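Local coordinates for dihydroorotase (Saccharomyces cerevisiae S288C, PDB 6L0A), which catalyses the zinc-dependent, reversible interconversion of N-carbamoyl-L-aspartate and dihydroorotate, the third step of de novo pyrimidine biosynthesis, at residues 50-58 / 68-76; 172-182 / 204-213. All coordinates share one frame; numbering follows the deposited sequence.

Contact 1 of 2, residues 50-58 / 68-76; sequences TLDRVIEYK and TTFLMSFYL
F70 meets K58 where helix 51-64 packs on strand 69-71, the last two elements of the beta-alpha-beta unit that starts with strand 37-40 in this TIM-barrel hydrolase. The F70 ring itself turns to T27 and I30 of helix 20-32, while its backbone O lies 3.4 Å from K58 CE. One water accepts from K58 NZ and donates to F70 O, so the ammonium reaches the carbonyl through a bridge. K58 gets there by running fully extended, every torsion near 180°, which carries its methylenes across M72.

M72 has the largest share of the contact. Its CB meets V54 CG2 at 3.7 Å and its CG lies against K58 CD. Bends at chi2 (-61°) and chi3 (-65°) then curl the thioether toward Y57 and K58, bringing CE to 3.5 Å from Y57 CD2, with SD beside K58 CB. The Y57 hydroxyl is held further on, by the backbone O of R18.

S73 contributes its carbonyl, near V54 CG2, while its hydroxyl bonds I40 O of the neighbouring strand. F74 finishes the contact at the start of the helix, its ring also touching L84 and A88 of helix 82-90. V54 CG1 approaches that ring 3.9 Å from CE1, and the backbone O of T50, the N-cap residue, comes in near the ring plane at its edge, 3.4 Å from the same F74 CE1.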
# COMPACT_ATOMS: atom_id res chain seq x y z
N THR C 50 26.13 -22.43 3.87
CA THR C 50 27.20 -23.42 3.90
C THR C 50 28.04 -23.32 2.64
O THR C 50 27.57 -22.91 1.57
CB THR C 50 26.66 -24.84 4.07
OG1 THR C 50 25.84 -25.19 2.95
CG2 THR C 50 25.86 -24.97 5.38
N LEU C 51 29.31 -23.71 2.78
CA LEU C 51 30.26 -23.62 1.69
C LEU C 51 29.82 -24.45 0.49
O LEU C 51 29.86 -23.98 -0.65
CB LEU C 51 31.63 -24.08 2.19
CG LEU C 51 32.84 -23.71 1.34
CD1 LEU C 51 32.79 -22.25 0.97
CD2 LEU C 51 34.11 -24.02 2.10
N ASP C 52 29.44 -25.71 0.72
CA ASP C 52 29.12 -26.57 -0.41
C ASP C 52 27.90 -26.07 -1.16
O ASP C 52 27.85 -26.15 -2.40
CB ASP C 52 28.93 -28.01 0.07
CG ASP C 52 30.24 -28.65 0.53
OD1 ASP C 52 31.31 -28.20 0.08
OD2 ASP C 52 30.19 -29.60 1.34
N ARG C 53 26.91 -25.52 -0.44
CA ARG C 53 25.70 -25.02 -1.08
C ARG C 53 26.00 -23.83 -2.00
O ARG C 53 25.47 -23.76 -3.12
CB ARG C 53 24.69 -24.63 -0.01
CG ARG C 53 23.29 -24.25 -0.49
CD ARG C 53 22.26 -24.67 0.57
NE ARG C 53 20.96 -24.01 0.43
CZ ARG C 53 20.14 -24.23 -0.58
NH1 ARG C 53 20.49 -25.08 -1.54
NH2 ARG C 53 18.97 -23.61 -0.65
N VAL C 54 26.83 -22.89 -1.55
CA VAL C 54 27.10 -21.72 -2.37
C VAL C 54 27.97 -22.08 -3.57
O VAL C 54 27.83 -21.48 -4.64
CB VAL C 54 27.74 -20.59 -1.53
CG1 VAL C 54 29.21 -20.87 -1.25
CG2 VAL C 54 27.56 -19.23 -2.24
N ILE C 55 28.86 -23.07 -3.42
CA ILE C 55 29.67 -23.51 -4.55
C ILE C 55 28.79 -24.20 -5.60
O ILE C 55 28.88 -23.89 -6.79
CB ILE C 55 30.80 -24.44 -4.08
CG1 ILE C 55 31.87 -23.63 -3.34
CG2 ILE C 55 31.43 -25.18 -5.28
CD1 ILE C 55 32.87 -24.49 -2.60
N GLU C 56 27.93 -25.12 -5.16
CA GLU C 56 27.07 -25.82 -6.12
C GLU C 56 26.04 -24.88 -6.74
O GLU C 56 25.71 -25.03 -7.92
CB GLU C 56 26.39 -27.02 -5.45
CG GLU C 56 27.35 -28.16 -5.11
CD GLU C 56 28.04 -28.75 -6.35
OE1 GLU C 56 29.29 -28.68 -6.43
OE2 GLU C 56 27.34 -29.30 -7.22
N TYR C 57 25.55 -23.90 -5.98
CA TYR C 57 24.64 -22.90 -6.56
C TYR C 57 25.32 -22.15 -7.69
O TYR C 57 24.76 -22.02 -8.79
CB TYR C 57 24.16 -21.93 -5.47
CG TYR C 57 22.96 -21.06 -5.82
CD1 TYR C 57 21.90 -21.55 -6.60
CD2 TYR C 57 22.85 -19.78 -5.31
CE1 TYR C 57 20.79 -20.75 -6.87
CE2 TYR C 57 21.76 -18.98 -5.57
CZ TYR C 57 20.73 -19.46 -6.36
OH TYR C 57 19.66 -18.64 -6.60
N LYS C 58 26.53 -21.64 -7.45
CA LYS C 58 27.24 -20.92 -8.51
C LYS C 58 27.44 -21.81 -9.74
O LYS C 58 27.30 -21.34 -10.88
CB LYS C 58 28.60 -20.41 -8.01
CG LYS C 58 29.30 -19.47 -9.02
CD LYS C 58 30.61 -18.92 -8.44
CE LYS C 58 31.31 -18.01 -9.45
NZ LYS C 58 32.58 -17.44 -8.91
N THR C 68 27.82 -14.94 -17.99
CA THR C 68 27.50 -14.05 -16.87
C THR C 68 28.48 -14.27 -15.73
O THR C 68 28.83 -15.40 -15.39
CB THR C 68 26.07 -14.31 -16.40
OG1 THR C 68 25.18 -14.03 -17.49
CG2 THR C 68 25.71 -13.43 -15.23
N THR C 69 28.95 -13.17 -15.15
CA THR C 69 29.88 -13.21 -14.03
C THR C 69 29.09 -13.18 -12.73
O THR C 69 28.35 -12.22 -12.49
CB THR C 69 30.85 -12.04 -14.10
OG1 THR C 69 31.65 -12.18 -15.29
CG2 THR C 69 31.74 -11.98 -12.86
N PHE C 70 29.23 -14.21 -11.91
CA PHE C 70 28.41 -14.40 -10.72
C PHE C 70 29.24 -14.13 -9.47
O PHE C 70 30.25 -14.81 -9.25
CB PHE C 70 27.84 -15.81 -10.67
CG PHE C 70 26.78 -16.06 -11.69
CD1 PHE C 70 25.54 -15.45 -11.58
CD2 PHE C 70 27.02 -16.89 -12.78
CE1 PHE C 70 24.55 -15.66 -12.52
CE2 PHE C 70 26.03 -17.10 -13.74
CZ PHE C 70 24.79 -16.49 -13.61
N LEU C 71 28.81 -13.16 -8.66
CA LEU C 71 29.38 -12.91 -7.34
C LEU C 71 28.36 -13.38 -6.31
O LEU C 71 27.18 -13.05 -6.41
CB LEU C 71 29.68 -11.43 -7.15
CG LEU C 71 30.51 -10.74 -8.24
CD1 LEU C 71 30.62 -9.24 -7.95
CD2 LEU C 71 31.89 -11.40 -8.37
N MET C 72 28.82 -14.16 -5.34
CA MET C 72 27.93 -14.94 -4.48
C MET C 72 27.94 -14.39 -3.05
O MET C 72 28.85 -13.67 -2.65
CB MET C 72 28.34 -16.41 -4.48
CG MET C 72 28.49 -17.02 -5.88
SD MET C 72 26.97 -17.00 -6.87
CE MET C 72 25.90 -18.09 -5.93
N SER C 73 26.92 -14.77 -2.28
CA SER C 73 26.81 -14.30 -0.91
C SER C 73 26.30 -15.41 0.01
O SER C 73 25.67 -16.38 -0.41
CB SER C 73 25.85 -13.11 -0.79
OG SER C 73 24.55 -13.48 -1.24
N PHE C 74 26.60 -15.23 1.30
CA PHE C 74 25.96 -15.95 2.38
C PHE C 74 24.81 -15.13 2.95
O PHE C 74 24.80 -13.89 2.89
CB PHE C 74 26.95 -16.24 3.52
CG PHE C 74 27.83 -17.45 3.30
CD1 PHE C 74 27.42 -18.50 2.48
CD2 PHE C 74 29.04 -17.55 3.95
CE1 PHE C 74 28.23 -19.63 2.31
CE2 PHE C 74 29.87 -18.66 3.79
CZ PHE C 74 29.46 -19.70 2.97
N TYR C 75 23.85 -15.83 3.53
CA TYR C 75 22.74 -15.25 4.28
C TYR C 75 23.16 -15.12 5.74
O TYR C 75 23.68 -16.08 6.32
CB TYR C 75 21.55 -16.18 4.11
CG TYR C 75 20.21 -15.85 4.71
CD1 TYR C 75 19.97 -16.00 6.08
CD2 TYR C 75 19.14 -15.50 3.89
CE1 TYR C 75 18.71 -15.76 6.61
CE2 TYR C 75 17.88 -15.26 4.41
CZ TYR C 75 17.67 -15.39 5.76
OH TYR C 75 16.41 -15.16 6.27
N LEU C 76 22.95 -13.95 6.34
CA LEU C 76 23.39 -13.75 7.73
C LEU C 76 22.45 -14.50 8.66
O LEU C 76 21.33 -14.06 8.93
CB LEU C 76 23.45 -12.26 8.08
CG LEU C 76 24.10 -11.93 9.44
CD1 LEU C 76 25.56 -12.33 9.44
CD2 LEU C 76 24.00 -10.44 9.78
O HOH W 1 33.13 -14.89 -10.03

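Contact 2 of 2, residues 172-182 / 204-213; sequences PNLKIILEHCT and KVAATLTAHH. With ZN (zinc ion), chain L.
I176, I177 and L178 pair in parallel with V205, A206 and A207, the strand axes 4.4 Å apart at 33°, through a ladder of backbone bonds that includes L178 N to A206 O at 2.8 Å. The strands belong to a beta-alpha-beta unit of the TIM barrel, with helix 184-193 as the crossover. Beyond the ladder the chain turns sharply at H180, and T208 takes over the pairing. With chi1 at 54°, the T208 hydroxyl sits between its own backbone N and carbonyl carbon. There OG1 donates to E179 OE1 (2.7 Å), meeting it from above the carboxylate plane, and accepts from H180 N (2.9 Å); T208 O takes C181 N. With an alanine here, H180 N would probably lose its acceptor and E179 one of its holds, so that the turn presenting the zinc ligand is less firmly fixed.

E179 also bonds H14, a residue of the other zinc site, and N135. H180 NE2 binds zinc at 2.1 Å, alongside H137, while H180 CB rests on T210 CG2. C181 SG packs on A207 CB, 3.4 Å away. T182 CG2 sits over one face of the H213 imidazole, 3.4 Å from its centroid, a CH-pi contact.

The two strands lie between 133-136 and 253-255. Helix 156-170 covers the I176, L178 and V205 face, and I177 and A206 meet F311 of helix 300-312.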
# COMPACT_ATOMS: atom_id res chain seq x y z
N PRO C 172 35.01 0.20 11.07
CA PRO C 172 35.25 1.30 10.12
C PRO C 172 35.92 0.88 8.81
O PRO C 172 35.89 1.66 7.86
CB PRO C 172 36.15 2.25 10.92
CG PRO C 172 36.88 1.34 11.86
CD PRO C 172 35.89 0.28 12.25
N ASN C 173 36.51 -0.31 8.73
CA ASN C 173 37.13 -0.78 7.51
C ASN C 173 36.24 -1.71 6.71
O ASN C 173 36.62 -2.14 5.61
CB ASN C 173 38.46 -1.48 7.81
CG ASN C 173 39.49 -0.54 8.40
OD1 ASN C 173 39.64 0.60 7.95
ND2 ASN C 173 40.21 -1.02 9.41
N LEU C 174 35.05 -2.03 7.23
CA LEU C 174 34.14 -2.96 6.56
C LEU C 174 33.37 -2.24 5.46
O LEU C 174 32.78 -1.18 5.70
CB LEU C 174 33.18 -3.55 7.60
CG LEU C 174 32.07 -4.50 7.16
CD1 LEU C 174 32.67 -5.74 6.52
CD2 LEU C 174 31.17 -4.88 8.34
N LYS C 175 33.37 -2.81 4.26
CA LYS C 175 32.50 -2.31 3.20
C LYS C 175 31.06 -2.68 3.53
O LYS C 175 30.75 -3.86 3.78
CB LYS C 175 32.92 -2.89 1.85
CG LYS C 175 34.19 -2.26 1.29
CD LYS C 175 34.46 -2.69 -0.15
CE LYS C 175 35.18 -4.04 -0.24
NZ LYS C 175 35.55 -4.41 -1.65
N ILE C 176 30.18 -1.69 3.58
CA ILE C 176 28.78 -1.89 3.93
C ILE C 176 27.92 -1.23 2.87
O ILE C 176 28.19 -0.10 2.44
CB ILE C 176 28.45 -1.30 5.32
CG1 ILE C 176 29.27 -1.95 6.42
CG2 ILE C 176 26.96 -1.45 5.64
CD1 ILE C 176 29.10 -1.26 7.77
N ILE C 177 26.87 -1.93 2.44
CA ILE C 177 25.93 -1.37 1.48
C ILE C 177 24.55 -1.32 2.11
O ILE C 177 24.04 -2.34 2.59
CB ILE C 177 25.88 -2.17 0.17
CG1 ILE C 177 27.26 -2.21 -0.49
CG2 ILE C 177 24.86 -1.52 -0.78
CD1 ILE C 177 27.28 -3.03 -1.77
N LEU C 178 23.95 -0.14 2.10
CA LEU C 178 22.53 -0.01 2.38
C LEU C 178 21.80 -0.33 1.08
O LEU C 178 21.72 0.50 0.18
CB LEU C 178 22.21 1.39 2.90
CG LEU C 178 20.77 1.62 3.40
CD1 LEU C 178 20.38 0.66 4.51
CD2 LEU C 178 20.59 3.07 3.84
N GLU C 179 21.30 -1.56 0.97
CA GLU C 179 20.70 -2.02 -0.27
C GLU C 179 19.38 -1.30 -0.53
O GLU C 179 18.69 -0.87 0.39
CB GLU C 179 20.47 -3.53 -0.22
CG GLU C 179 21.75 -4.37 -0.09
CD GLU C 179 22.60 -4.33 -1.35
OE1 GLU C 179 22.04 -4.03 -2.42
OE2 GLU C 179 23.82 -4.62 -1.29
N HIS C 180 19.02 -1.21 -1.82
CA HIS C 180 17.77 -0.62 -2.30
C HIS C 180 17.19 0.47 -1.41
O HIS C 180 16.12 0.29 -0.81
CB HIS C 180 16.72 -1.73 -2.53
CG HIS C 180 16.65 -2.78 -1.46
ND1 HIS C 180 16.53 -2.48 -0.12
CD2 HIS C 180 16.65 -4.13 -1.55
CE1 HIS C 180 16.48 -3.61 0.57
NE2 HIS C 180 16.55 -4.62 -0.27
N CYS C 181 17.88 1.62 -1.34
CA CYS C 181 17.36 2.75 -0.58
C CYS C 181 16.05 3.24 -1.16
O CYS C 181 15.87 3.29 -2.38
CB CYS C 181 18.36 3.92 -0.56
SG CYS C 181 19.78 3.64 0.50
N THR C 182 15.14 3.66 -0.27
CA THR C 182 13.85 4.12 -0.73
C THR C 182 13.43 5.47 -0.18
O THR C 182 12.38 5.97 -0.58
CB THR C 182 12.76 3.10 -0.38
OG1 THR C 182 12.76 2.90 1.04
CG2 THR C 182 13.02 1.80 -1.09
N LYS C 204 33.46 3.57 1.60
CA LYS C 204 33.27 2.39 2.43
C LYS C 204 31.81 2.01 2.61
O LYS C 204 31.50 0.83 2.79
CB LYS C 204 33.89 2.61 3.82
CG LYS C 204 35.41 2.59 3.85
CD LYS C 204 35.96 1.18 3.71
CE LYS C 204 37.47 1.17 3.86
NZ LYS C 204 38.08 0.03 3.12
N VAL C 205 30.93 2.99 2.62
CA VAL C 205 29.50 2.76 2.79
C VAL C 205 28.81 3.26 1.54
O VAL C 205 28.90 4.45 1.20
CB VAL C 205 28.96 3.48 4.04
CG1 VAL C 205 27.44 3.31 4.13
CG2 VAL C 205 29.64 2.91 5.29
N ALA C 206 28.18 2.34 0.81
CA ALA C 206 27.47 2.68 -0.41
C ALA C 206 26.00 2.31 -0.25
O ALA C 206 25.59 1.74 0.76
CB ALA C 206 28.08 1.97 -1.62
N ALA C 207 25.22 2.67 -1.26
CA ALA C 207 23.81 2.34 -1.31
C ALA C 207 23.50 1.92 -2.73
O ALA C 207 24.03 2.51 -3.68
CB ALA C 207 22.93 3.52 -0.90
N THR C 208 22.68 0.89 -2.89
CA THR C 208 22.21 0.54 -4.22
C THR C 208 20.82 1.13 -4.44
O THR C 208 20.07 1.36 -3.49
CB THR C 208 22.20 -0.97 -4.44
OG1 THR C 208 21.43 -1.61 -3.40
CG2 THR C 208 23.64 -1.54 -4.47
N LEU C 209 20.51 1.42 -5.69
CA LEU C 209 19.19 1.90 -6.08
C LEU C 209 18.64 0.97 -7.14
O LEU C 209 19.36 0.56 -8.05
CB LEU C 209 19.25 3.34 -6.60
CG LEU C 209 19.78 4.35 -5.57
CD1 LEU C 209 20.07 5.68 -6.24
CD2 LEU C 209 18.78 4.53 -4.41
N THR C 210 17.36 0.61 -7.00
CA THR C 210 16.71 -0.29 -7.93
C THR C 210 16.19 0.49 -9.13
O THR C 210 16.15 1.72 -9.13
CB THR C 210 15.53 -0.99 -7.28
OG1 THR C 210 14.50 -0.02 -7.03
CG2 THR C 210 15.94 -1.65 -5.96
N ALA C 211 15.76 -0.26 -10.14
CA ALA C 211 15.04 0.37 -11.24
C ALA C 211 13.67 0.84 -10.79
O ALA C 211 13.26 1.96 -11.08
CB ALA C 211 14.91 -0.61 -12.41
N HIS C 212 12.94 -0.00 -10.04
CA HIS C 212 11.53 0.31 -9.82
C HIS C 212 11.33 1.45 -8.82
O HIS C 212 10.33 2.17 -8.91
CB HIS C 212 10.75 -0.94 -9.40
CG HIS C 212 11.39 -1.74 -8.30
ND1 HIS C 212 12.45 -2.60 -8.52
CD2 HIS C 212 11.09 -1.84 -6.99
CE1 HIS C 212 12.77 -3.19 -7.38
NE2 HIS C 212 11.96 -2.75 -6.44
N HIS C 213 12.27 1.65 -7.90
CA HIS C 213 12.11 2.78 -6.99
C HIS C 213 12.42 4.12 -7.66
O HIS C 213 12.16 5.16 -7.05
CB HIS C 213 12.98 2.59 -5.75
CG HIS C 213 12.49 1.50 -4.84
ND1 HIS C 213 13.16 0.31 -4.64
CD2 HIS C 213 11.37 1.44 -4.07
CE1 HIS C 213 12.48 -0.44 -3.79
NE2 HIS C 213 11.39 0.22 -3.43
ZN ZN L . 15.46 -6.43 0.09
O HOH W 2 16.11 1.43 -4.46

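Overall arrangement
The two contacts follow one another along the chain and belong to different parts of the TIM-barrel fold. Contact 1 closes the unit 37-40, 51-64, 69-71 by setting helix on strand; contact 2 joins the two strands of the unit 175-178, 184-193, 205-209 directly. Strand 69-71 and the pair 175-178/205-209 belong to different arcs of the same barrel wall. Their centres lie about 20 Å apart and their nearest atoms about 9 Å, without touching. Only contact 2 reaches the metal centre, through H180, which also touches the malate; contact 1 stands back, the side chain of S73 being about 9 Å from a zinc ion.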